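Local coordinates for glycine cleavage system H protein 1 (Mycobacterium marinum, PDB 3TZU), which probably shuttles the methylamine group of glycine from the P protein to the T protein of the glycine cleavage system on a covalently bound lipoyl cofactor, at the interface of chains A and B. Residues are numbered along the deposited sequence; one frame, centred on the assembly and turned at random. Chains: chain A/B, Glycine cleavage system H protein 1.

The interface of chains A and B. Residues chain A 134-136; chain B 46, 134-136.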
loop_
_atom_site.group_PDB
_atom_site.type_symbol
_atom_site.label_atom_id
_atom_site.label_comp_id
_atom_site.label_asym_id
_atom_site.label_seq_id
_atom_site.Cartn_x
_atom_site.Cartn_y
_atom_site.Cartn_z
ATOM N N ASN A 134 11.168 -1.359 5.300
ATOM C CA ASN A 134 9.760 -1.532 5.673
ATOM C C ASN A 134 9.523 -1.715 7.200
ATOM O O ASN A 134 8.477 -2.220 7.628
ATOM C CB ASN A 134 9.159 -2.682 4.863
ATOM C CG ASN A 134 8.949 -2.310 3.408
ATOM O OD1 ASN A 134 8.149 -1.431 3.115
ATOM N ND2 ASN A 134 9.689 -2.960 2.484
ATOM N N GLY A 135 10.497 -1.277 8.000
ATOM C CA GLY A 135 10.443 -1.371 9.459
ATOM C C GLY A 135 10.260 -2.772 10.026
ATOM O O GLY A 135 9.644 -2.925 11.091
ATOM N N LEU A 136 10.775 -3.786 9.326
ATOM C CA LEU A 136 10.685 -5.193 9.759
ATOM C C LEU A 136 12.042 -5.656 10.330
ATOM O O LEU A 136 12.446 -6.808 10.179
ATOM C CB LEU A 136 10.236 -6.091 8.588
ATOM C CG LEU A 136 8.906 -5.750 7.890
ATOM C CD1 LEU A 136 8.672 -6.607 6.645
ATOM C CD2 LEU A 136 7.735 -5.894 8.854
ATOM N N GLU B 46 4.896 4.122 3.398
ATOM C CA GLU B 46 5.880 3.174 2.839
ATOM C C GLU B 46 5.348 2.514 1.558
ATOM O O GLU B 46 6.019 2.517 0.535
ATOM C CB GLU B 46 6.322 2.134 3.897
ATOM C CG GLU B 46 7.379 2.714 4.827
ATOM C CD GLU B 46 7.646 1.951 6.152
ATOM O OE1 GLU B 46 7.101 0.827 6.394
ATOM O OE2 GLU B 46 8.463 2.489 6.958
ATOM N N ASN B 134 0.896 -6.324 10.676
ATOM C CA ASN B 134 1.837 -5.879 9.664
ATOM C C ASN B 134 3.262 -6.317 9.934
ATOM O O ASN B 134 4.186 -5.750 9.344
ATOM C CB ASN B 134 1.778 -4.369 9.560
ATOM C CG ASN B 134 0.448 -3.902 9.052
ATOM O OD1 ASN B 134 0.156 -3.998 7.866
ATOM N ND2 ASN B 134 -0.389 -3.474 9.955
ATOM N N GLY B 135 3.420 -7.296 10.839
ATOM C CA GLY B 135 4.729 -7.847 11.233
ATOM C C GLY B 135 5.746 -6.838 11.736
ATOM O O GLY B 135 6.940 -6.992 11.498
ATOM N N LEU B 136 5.269 -5.788 12.400
ATOM C CA LEU B 136 6.142 -4.800 13.029
ATOM C C LEU B 136 6.166 -5.049 14.543
ATOM O O LEU B 136 7.224 -5.053 15.151
ATOM C CB LEU B 136 5.632 -3.386 12.760
ATOM C CG LEU B 136 5.141 -3.009 11.363
ATOM C CD1 LEU B 136 4.540 -1.606 11.407
ATOM C CD2 LEU B 136 6.299 -3.091 10.378
HETATM O O HOH W 1 5.900 -1.122 4.687
#
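A:Leu136 and B:Leu136 meet tip to tip near the two-fold axis that relates the chains. One methyl of each, CD2, does the touching, and A:Leu136 CD2 lies 3.5 Å from B:Leu136 CD2. That is tight for two methyl groups. The side chains lie at a slant to each other and touch through these methyl ends. In A:Leu136 the CG is anti to the carbonyl carbon and beside the backbone N (chi1 -57°). This directs the branched end toward chain B, and B:Leu136 does the same in return.

Around this apolar centre lie backbone carbonyls. B:Leu136 CD2 rests 3.4 Å from A:Gly135 O. The twin approach, of A:Leu136 CD2 to B:Gly135 O, is too short to be read closely. A:Leu136 CD2 also lies 3.6 Å from B:Asn134 O. A:Gly135 has a positive phi of 57° at the turn between residues 134 and 136, and B:Gly135 matches it.

Farther out, A:Asn134 faces B:Glu46. The two side chains run antiparallel, side by side, with the amide and carboxylate planes 79° apart. No direct polar bond joins the two chains in this patch. B:Glu46 OE1 stops 3.6 Å from A:Asn134 O, the backbone carbonyl oxygen. Water 1 links the side chains instead. It lies 2.8 Å from A:Asn134 OD1, the amide oxygen, and 2.9 Å from B:Glu46 OE1, a carboxylate oxygen. B:Glu46 is extended beyond CG, which lays the carboxylate alongside the A:Asn134 main chain, with B:Glu46 CD 4.1 Å from A:Asn134 CA. The water that OE1 meets sits beside B:Glu46 CB.

The site is a small part of a two-fold symmetric contact between copies of one H protein. This dimer may or may not be the form in solution. Residues 134-136 are the last modelled residues, directly after helix 127-133 in each chain. The tail of chain A reaches B:Glu46 on helix 42-48, and symmetry repeats this with the chains exchanged.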